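Local atomic coordinates of interleukin-20 receptor subunit beta (Homo sapiens, PDB entry 6DF3), a protein that pairs with IL20RA to form a receptor for IL19, IL20 and IL24, and with IL22RA1 to form one for IL20 and IL24. Residues L1-L7 and Q86-I92; A166-E172 and F184-V190. The protein carries 1 engineered substitution. All coordinates share one frame; numbering follows the deposited sequence.

Interaction 1. Residues L1-L7 and Q86-I92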
ATOM      1  N   LEU C   1     -21.207  38.269   5.800  1.00109.35           N
ATOM      2  CA  LEU C   1     -20.582  37.224   6.683  1.00105.66           C
ATOM      3  C   LEU C   1     -19.099  37.474   6.912  1.00100.64           C
ATOM      4  O   LEU C   1     -18.320  37.417   5.976  1.00 97.39           O
ATOM      5  CB  LEU C   1     -20.752  35.794   6.136  1.00101.69           C
ATOM      6  CG  LEU C   1     -21.839  34.836   6.691  1.00105.20           C
ATOM      7  CD1 LEU C   1     -21.428  33.393   6.419  1.00 99.26           C
ATOM      8  CD2 LEU C   1     -22.184  34.987   8.178  1.00107.72           C
ATOM      9  N   PRO C   2     -18.704  37.779   8.163  1.00103.60           N
ATOM     10  CA  PRO C   2     -17.293  37.699   8.595  1.00 99.73           C
ATOM     11  C   PRO C   2     -16.606  36.384   8.206  1.00 92.72           C
ATOM     12  O   PRO C   2     -17.224  35.323   8.346  1.00 93.13           O
ATOM     13  CB  PRO C   2     -17.423  37.756  10.133  1.00102.32           C
ATOM     14  CG  PRO C   2     -18.657  38.618  10.373  1.00109.73           C
ATOM     15  CD  PRO C   2     -19.506  38.582   9.122  1.00109.91           C
ATOM     16  N   ALA C   3     -15.356  36.416   7.746  1.00 86.03           N
ATOM     17  CA  ALA C   3     -14.619  35.133   7.568  1.00 80.46           C
ATOM     18  C   ALA C   3     -14.204  34.561   8.917  1.00 78.95           C
ATOM     19  O   ALA C   3     -14.052  35.303   9.893  1.00 82.80           O
ATOM     20  CB  ALA C   3     -13.414  35.312   6.701  1.00 76.75           C
ATOM     21  N   PRO C   4     -14.063  33.233   9.005  1.00 76.21           N
ATOM     22  CA  PRO C   4     -13.561  32.638  10.260  1.00 74.53           C
ATOM     23  C   PRO C   4     -12.103  33.044  10.517  1.00 72.76           C
ATOM     24  O   PRO C   4     -11.374  33.227   9.562  1.00 71.13           O
ATOM     25  CB  PRO C   4     -13.642  31.111  10.006  1.00 72.11           C
ATOM     26  CG  PRO C   4     -14.178  30.937   8.613  1.00 71.15           C
ATOM     27  CD  PRO C   4     -14.227  32.249   7.916  1.00 72.17           C
ATOM     28  N   GLN C   5     -11.719  33.178  11.785  1.00 74.17           N
ATOM     29  CA  GLN C   5     -10.435  33.694  12.219  1.00 73.60           C
ATOM     30  C   GLN C   5      -9.807  32.660  13.143  1.00 71.94           C
ATOM     31  O   GLN C   5     -10.462  31.681  13.513  1.00 70.22           O
ATOM     32  CB  GLN C   5     -10.626  35.031  12.948  1.00 82.16           C
ATOM     33  CG  GLN C   5     -11.133  36.213  12.083  1.00 86.15           C
ATOM     34  CD  GLN C   5     -10.250  36.502  10.853  1.00 87.86           C
ATOM     35  OE1 GLN C   5      -9.033  36.359  10.913  1.00 92.67           O
ATOM     36  NE2 GLN C   5     -10.866  36.883   9.726  1.00 88.73           N
ATOM     37  N   ASN C   6      -8.534  32.875  13.484  1.00 70.39           N
ATOM     38  CA  ASN C   6      -7.788  32.056  14.438  1.00 69.09           C
ATOM     39  C   ASN C   6      -7.707  30.578  13.962  1.00 64.32           C
ATOM     40  O   ASN C   6      -8.055  29.655  14.651  1.00 60.45           O
ATOM     41  CB  ASN C   6      -8.385  32.236  15.845  1.00 77.25           C
ATOM     42  CG  ASN C   6      -8.575  33.741  16.216  1.00 87.91           C
ATOM     43  OD1 ASN C   6      -9.688  34.342  16.143  1.00 88.38           O
ATOM     44  ND2 ASN C   6      -7.461  34.370  16.556  1.00 94.50           N
ATOM     45  N   LEU C   7      -7.269  30.388  12.735  1.00 59.95           N
ATOM     46  CA  LEU C   7      -7.121  29.067  12.185  1.00 57.34           C
ATOM     47  C   LEU C   7      -5.882  28.440  12.726  1.00 57.96           C
ATOM     48  O   LEU C   7      -4.811  29.091  12.720  1.00 56.73           O
ATOM     49  CB  LEU C   7      -6.944  29.099  10.683  1.00 55.65           C
ATOM     50  CG  LEU C   7      -8.265  29.098   9.929  1.00 56.24           C
ATOM     51  CD1 LEU C   7      -9.085  30.323  10.240  1.00 61.72           C
ATOM     52  CD2 LEU C   7      -7.999  28.997   8.462  1.00 55.06           C
ATOM     53  N   GLN C  86     -25.016  34.394   1.272  1.00124.06           N
ATOM     54  CA  GLN C  86     -23.806  34.922   1.875  1.00119.22           C
ATOM     55  C   GLN C  86     -22.777  33.782   2.166  1.00113.77           C
ATOM     56  O   GLN C  86     -23.021  32.899   2.986  1.00118.47           O
ATOM     57  CB  GLN C  86     -24.138  35.816   3.095  1.00120.72           C
ATOM     58  CG  GLN C  86     -24.373  37.292   2.730  1.00122.47           C
ATOM     59  CD  GLN C  86     -24.471  38.200   3.950  1.00125.86           C
ATOM     60  OE1 GLN C  86     -24.789  37.746   5.044  1.00128.24           O
ATOM     61  NE2 GLN C  86     -24.187  39.483   3.771  1.00124.23           N
ATOM     62  N   THR C  87     -21.703  33.759   1.371  1.00105.36           N
ATOM     63  CA  THR C  87     -20.445  33.135   1.722  1.00 97.24           C
ATOM     64  C   THR C  87     -19.521  34.232   2.231  1.00 93.87           C
ATOM     65  O   THR C  87     -19.488  35.326   1.672  1.00 89.61           O
ATOM     66  CB  THR C  87     -19.703  32.556   0.498  1.00 95.58           C
ATOM     67  OG1 THR C  87     -20.147  33.226  -0.682  1.00 95.22           O
ATOM     68  CG2 THR C  87     -19.943  31.108   0.320  1.00 94.20           C
ATOM     69  N   SER C  88     -18.722  33.920   3.248  1.00 89.34           N
ATOM     70  CA  SER C  88     -17.605  34.791   3.642  1.00 87.00           C
ATOM     71  C   SER C  88     -16.459  34.718   2.611  1.00 80.76           C
ATOM     72  O   SER C  88     -16.505  33.941   1.687  1.00 78.41           O
ATOM     73  CB  SER C  88     -17.059  34.353   4.988  1.00 86.22           C
ATOM     74  OG  SER C  88     -16.535  33.017   4.917  1.00 83.24           O
ATOM     75  N   ALA C  89     -15.431  35.529   2.781  1.00 76.54           N
ATOM     76  CA  ALA C  89     -14.239  35.392   2.006  1.00 72.22           C
ATOM     77  C   ALA C  89     -13.488  34.137   2.556  1.00 71.16           C
ATOM     78  O   ALA C  89     -13.867  33.579   3.596  1.00 71.16           O
ATOM     79  CB  ALA C  89     -13.411  36.663   2.126  1.00 70.31           C
ATOM     80  N   TRP C  90     -12.472  33.642   1.848  1.00 70.00           N
ATOM     81  CA  TRP C  90     -11.687  32.499   2.358  1.00 64.99           C
ATOM     82  C   TRP C  90     -10.696  32.979   3.407  1.00 64.72           C
ATOM     83  O   TRP C  90     -10.114  34.034   3.237  1.00 65.78           O
ATOM     84  CB  TRP C  90     -10.894  31.815   1.250  1.00 62.70           C
ATOM     85  CG  TRP C  90     -11.709  31.037   0.282  1.00 62.77           C
ATOM     86  CD1 TRP C  90     -12.045  31.419  -0.993  1.00 61.72           C
ATOM     87  CD2 TRP C  90     -12.309  29.735   0.494  1.00 59.92           C
ATOM     88  NE1 TRP C  90     -12.799  30.449  -1.574  1.00 63.13           N
ATOM     89  CE2 TRP C  90     -12.949  29.384  -0.708  1.00 59.81           C
ATOM     90  CE3 TRP C  90     -12.350  28.841   1.571  1.00 59.03           C
ATOM     91  CZ2 TRP C  90     -13.654  28.191  -0.860  1.00 59.10           C
ATOM     92  CZ3 TRP C  90     -13.054  27.639   1.419  1.00 60.02           C
ATOM     93  CH2 TRP C  90     -13.725  27.347   0.214  1.00 58.89           C
ATOM     94  N   SER C  91     -10.486  32.186   4.455  1.00 60.42           N
ATOM     95  CA  SER C  91      -9.425  32.433   5.431  1.00 61.59           C
ATOM     96  C   SER C  91      -8.355  31.323   5.268  1.00 56.80           C
ATOM     97  O   SER C  91      -8.708  30.132   5.336  1.00 54.89           O
ATOM     98  CB  SER C  91      -9.921  32.320   6.879  1.00 61.85           C
ATOM     99  OG  SER C  91     -10.543  33.443   7.391  1.00 69.81           O
ATOM    100  N   ILE C  92      -7.097  31.735   5.139  1.00 53.43           N
ATOM    101  CA  ILE C  92      -6.017  30.859   4.887  1.00 56.17           C
ATOM    102  C   ILE C  92      -5.271  30.568   6.164  1.00 54.68           C
ATOM    103  O   ILE C  92      -4.995  31.412   6.880  1.00 55.34           O
ATOM    104  CB  ILE C  92      -5.128  31.421   3.775  1.00 59.42           C
ATOM    105  CG1 ILE C  92      -6.021  31.615   2.550  1.00 65.39           C
ATOM    106  CG2 ILE C  92      -4.024  30.455   3.378  1.00 57.15           C
ATOM    107  CD1 ILE C  92      -5.262  32.187   1.384  1.00 71.42           C
TER
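L1 and S88 bring the backbones nearest to each other, 4.9 Å between their CA atoms, and from there L1-L7 and Q86-I92 run the same way, end-to-end directions 20° apart, without pairing as strands. By L7 and I92 the CA atoms have separated to 7.6 Å. The proline-punctuated N-terminal segment lies along an outermost strand of its sheet in the first fibronectin type III domain, just ahead of strand 8-12.

L1 packs its CB on the CB of S88, 4.1 Å away, and its CD1 reaches the O of Q86 at 3.8 Å. S88 faces L1-A3: its CB meets the carbonyl oxygens of L1 and P2, 3.5 Å from the O of P2, and packs beside A3. The methyl of A3 drops between the two segments, 3.6 Å from the O of A89. S91 turns OG beside its own backbone N, anti to the carbonyl carbon (chi1 -83°), which directs it at the O of P4; the modelled 2.3 Å from OG to that O is too short to trust in detail. Further along, CD2 of L7 comes within 3.4 Å of the O of S91, while CD1 lies over the CB of S91.

Carbonyls meet mostly methyl and methylene groups, so the contact is chiefly van der Waals: S91 OG to P4 O, of doubtful length, is its one polar link, while S88 OG is satisfied by A89 O and by the backbone N of A81 on strand 74-83.

Interaction 2. Residues A166-E172 and F184-V190; sequences AYCVKAE and FSQTECV. Unlike the reference sequence in segment 166-172: E172 (reference Gln).
F184 lays its ring between K170 and E172, one on each face, near the turn of the hairpin made by strands 167-175 and 180-189 in the second fibronectin type III domain. K170 reaches the ring fully extended beyond CG; CG is placed between the backbone N and the carbonyl carbon, and the chain then runs along one face. Its CE stands 3.6 Å from the F184 ring centroid, and NZ makes a cation-pi contact at 3.9 Å from the same centroid, only 11° off the ring normal. Over the opposite face E172, a residue that differs from the reference glutamine, packs CB against the ring and stacks its carboxylate with the planes 19° apart. With an alanine in place of F184, the lysine would probably lose its cation-pi partner and the aliphatic parts of K170 and E172 the ring surface they rest on.

The backbones pair antiparallel around V169 and E188, a hydrogen-bonded pair: N of V169 gives to O of E188, and N of E188 donates to O of V169 at 2.9 Å. Beyond it, N of V190 bonds O of Y167. Toward F184, the ladder is completed by a side chain, since N of A171 donates to OG of S185 at 3.2 Å while N of S185 donates to O of A171. T187 sets its CG2 against CB of C168. In the non-hydrogen-bonded pair C168 and C189, a disulfide spans the strands, SG to SG 2.1 Å, with a chi3 of 110°.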
ATOM      1  N   ALA C 166      11.672  -9.715  39.268  1.00139.98           N
ATOM      2  CA  ALA C 166      10.616  -9.018  38.515  1.00133.43           C
ATOM      3  C   ALA C 166      11.072  -8.733  37.084  1.00129.05           C
ATOM      4  O   ALA C 166      12.273  -8.573  36.828  1.00129.10           O
ATOM      5  CB  ALA C 166      10.239  -7.720  39.206  1.00130.92           C
ATOM      6  N   TYR C 167      10.103  -8.675  36.162  1.00125.47           N
ATOM      7  CA  TYR C 167      10.357  -8.365  34.756  1.00121.32           C
ATOM      8  C   TYR C 167       9.716  -7.018  34.481  1.00119.46           C
ATOM      9  O   TYR C 167       8.580  -6.782  34.904  1.00117.63           O
ATOM     10  CB  TYR C 167       9.736  -9.422  33.840  1.00119.84           C
ATOM     11  CG  TYR C 167      10.566 -10.694  33.612  1.00123.44           C
ATOM     12  CD1 TYR C 167      10.752 -11.634  34.635  1.00128.34           C
ATOM     13  CD2 TYR C 167      11.134 -10.968  32.352  1.00121.78           C
ATOM     14  CE1 TYR C 167      11.495 -12.798  34.419  1.00132.61           C
ATOM     15  CE2 TYR C 167      11.866 -12.121  32.110  1.00125.29           C
ATOM     16  CZ  TYR C 167      12.049 -13.039  33.143  1.00131.48           C
ATOM     17  OH  TYR C 167      12.779 -14.176  32.898  1.00133.50           O
ATOM     18  N   CYS C 168      10.434  -6.139  33.783  1.00119.54           N
ATOM     19  CA  CYS C 168       9.962  -4.769  33.564  1.00120.28           C
ATOM     20  C   CYS C 168       9.807  -4.450  32.089  1.00115.50           C
ATOM     21  O   CYS C 168      10.507  -5.008  31.255  1.00116.47           O
ATOM     22  CB  CYS C 168      10.877  -3.758  34.260  1.00125.75           C
ATOM     23  SG  CYS C 168      10.938  -3.996  36.057  1.00138.27           S
ATOM     24  N   VAL C 169       8.881  -3.555  31.778  1.00112.11           N
ATOM     25  CA  VAL C 169       8.478  -3.276  30.377  1.00109.85           C
ATOM     26  C   VAL C 169       8.060  -1.801  30.109  1.00102.58           C
ATOM     27  O   VAL C 169       7.355  -1.202  30.915  1.00100.51           O
ATOM     28  CB  VAL C 169       7.299  -4.202  29.953  1.00112.35           C
ATOM     29  CG1 VAL C 169       7.720  -5.667  29.937  1.00115.15           C
ATOM     30  CG2 VAL C 169       6.106  -4.051  30.904  1.00114.36           C
ATOM     31  N   LYS C 170       8.495  -1.255  28.973  1.00 95.31           N
ATOM     32  CA  LYS C 170       8.034   0.030  28.502  1.00 91.81           C
ATOM     33  C   LYS C 170       7.862  -0.084  26.960  1.00 89.13           C
ATOM     34  O   LYS C 170       8.490  -0.955  26.328  1.00 88.76           O
ATOM     35  CB  LYS C 170       9.031   1.141  28.841  1.00 91.60           C
ATOM     36  CG  LYS C 170      10.411   0.881  28.259  1.00 95.10           C
ATOM     37  CD  LYS C 170      11.418   1.966  28.546  1.00 97.83           C
ATOM     38  CE  LYS C 170      12.740   1.671  27.849  1.00100.37           C
ATOM     39  NZ  LYS C 170      13.723   2.771  28.040  1.00101.29           N
ATOM     40  N   ALA C 171       7.067   0.821  26.394  1.00 81.40           N
ATOM     41  CA  ALA C 171       6.685   0.790  24.977  1.00 80.16           C
ATOM     42  C   ALA C 171       6.679   2.184  24.346  1.00 77.87           C
ATOM     43  O   ALA C 171       6.344   3.191  24.977  1.00 75.37           O
ATOM     44  CB  ALA C 171       5.318   0.140  24.806  1.00 77.91           C
ATOM     45  N   GLU C 172       6.986   2.198  23.066  1.00 77.11           N
ATOM     46  CA  GLU C 172       7.285   3.375  22.286  1.00 74.06           C
ATOM     47  C   GLU C 172       6.552   3.164  20.955  1.00 73.29           C
ATOM     48  O   GLU C 172       6.244   2.028  20.594  1.00 70.07           O
ATOM     49  CB  GLU C 172       8.791   3.281  22.054  1.00 78.26           C
ATOM     50  CG  GLU C 172       9.525   4.497  21.585  1.00 79.09           C
ATOM     51  CD  GLU C 172      10.929   4.179  21.049  1.00 84.18           C
ATOM     52  OE1 GLU C 172      11.748   5.123  20.963  1.00 89.26           O
ATOM     53  OE2 GLU C 172      11.241   3.018  20.697  1.00 83.49           O
ATOM     54  N   PHE C 184       9.309   6.841  25.338  1.00 83.62           N
ATOM     55  CA  PHE C 184       8.832   5.616  25.994  1.00 85.06           C
ATOM     56  C   PHE C 184       7.703   5.931  26.970  1.00 84.92           C
ATOM     57  O   PHE C 184       7.635   7.027  27.509  1.00 88.93           O
ATOM     58  CB  PHE C 184       9.977   4.882  26.700  1.00 89.86           C
ATOM     59  CG  PHE C 184      10.848   4.117  25.752  1.00 92.31           C
ATOM     60  CD1 PHE C 184      10.512   2.795  25.380  1.00 93.21           C
ATOM     61  CD2 PHE C 184      11.961   4.715  25.167  1.00 92.89           C
ATOM     62  CE1 PHE C 184      11.295   2.079  24.482  1.00 93.46           C
ATOM     63  CE2 PHE C 184      12.753   3.992  24.262  1.00 95.16           C
ATOM     64  CZ  PHE C 184      12.425   2.669  23.929  1.00 93.62           C
ATOM     65  N   SER C 185       6.796   4.979  27.169  1.00 82.79           N
ATOM     66  CA  SER C 185       5.786   5.085  28.225  1.00 84.77           C
ATOM     67  C   SER C 185       6.450   4.841  29.597  1.00 89.57           C
ATOM     68  O   SER C 185       7.630   4.441  29.666  1.00 90.40           O
ATOM     69  CB  SER C 185       4.691   4.041  28.028  1.00 83.10           C
ATOM     70  OG  SER C 185       5.241   2.726  28.198  1.00 82.34           O
ATOM     71  N   GLN C 186       5.677   5.021  30.667  1.00 91.48           N
ATOM     72  CA  GLN C 186       6.142   4.653  32.007  1.00 98.46           C
ATOM     73  C   GLN C 186       6.519   3.154  32.048  1.00 99.81           C
ATOM     74  O   GLN C 186       5.790   2.314  31.510  1.00 98.56           O
ATOM     75  CB  GLN C 186       5.044   4.928  33.050  1.00102.96           C
ATOM     76  CG  GLN C 186       5.012   6.359  33.593  1.00108.59           C
ATOM     77  CD  GLN C 186       5.647   6.505  34.980  1.00113.93           C
ATOM     78  OE1 GLN C 186       5.960   5.512  35.656  1.00115.05           O
ATOM     79  NE2 GLN C 186       5.823   7.755  35.411  1.00116.61           N
ATOM     80  N   THR C 187       7.650   2.826  32.681  1.00101.35           N
ATOM     81  CA  THR C 187       8.008   1.433  32.919  1.00102.84           C
ATOM     82  C   THR C 187       7.018   0.825  33.899  1.00107.20           C
ATOM     83  O   THR C 187       6.666   1.432  34.905  1.00106.41           O
ATOM     84  CB  THR C 187       9.439   1.248  33.454  1.00105.27           C
ATOM     85  OG1 THR C 187      10.367   1.700  32.477  1.00102.61           O
ATOM     86  CG2 THR C 187       9.753  -0.239  33.738  1.00108.64           C
ATOM     87  N   GLU C 188       6.541  -0.367  33.570  1.00109.17           N
ATOM     88  CA  GLU C 188       5.779  -1.160  34.516  1.00113.83           C
ATOM     89  C   GLU C 188       6.504  -2.479  34.836  1.00113.17           C
ATOM     90  O   GLU C 188       7.239  -3.023  34.019  1.00107.77           O
ATOM     91  CB  GLU C 188       4.386  -1.382  33.950  1.00115.60           C
ATOM     92  CG  GLU C 188       3.403  -2.008  34.941  1.00121.76           C
ATOM     93  CD  GLU C 188       1.961  -1.624  34.618  1.00121.54           C
ATOM     94  OE1 GLU C 188       1.707  -1.113  33.512  1.00110.16           O
ATOM     95  OE2 GLU C 188       1.079  -1.835  35.483  1.00127.11           O
ATOM     96  N   CYS C 189       6.321  -2.961  36.045  1.00117.02           N
ATOM     97  CA  CYS C 189       7.077  -4.137  36.512  1.00125.45           C
ATOM     98  C   CYS C 189       6.124  -5.131  37.123  1.00123.95           C
ATOM     99  O   CYS C 189       5.219  -4.751  37.855  1.00122.60           O
ATOM    100  CB  CYS C 189       8.183  -3.774  37.535  1.00133.56           C
ATOM    101  SG  CYS C 189       9.538  -2.734  36.885  1.00140.34           S
ATOM    102  N   VAL C 190       6.302  -6.399  36.776  1.00125.41           N
ATOM    103  CA  VAL C 190       5.659  -7.489  37.513  1.00130.35           C
ATOM    104  C   VAL C 190       6.723  -8.510  37.846  1.00130.68           C
ATOM    105  O   VAL C 190       6.425  -9.484  38.495  1.00137.05           O
ATOM    106  CB  VAL C 190       4.459  -8.119  36.739  1.00129.60           C
ATOM    107  CG1 VAL C 190       3.542  -7.037  36.170  1.00126.34           C
ATOM    108  CG2 VAL C 190       4.919  -9.045  35.616  1.00129.78           C
TER

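From the N terminus, the chain begins with segment 1-7, runs through most of the first fibronectin type III domain and comes back to it with strand 86-98, so interaction 1 closes a loop of 78 residues and ties the start of the chain to an outermost strand. Interaction 2 is local: it pairs the two arms of one hairpin, with 11 residues between the segments, part of them strand, joining the last two strands of the second domain at the C-terminal end of this chain. The two neither nest nor cross: the first loop is complete before the second opens. Their centres lie 48 Å apart, on opposite sides of the chain's centre, with nearest atoms about 29 Å apart.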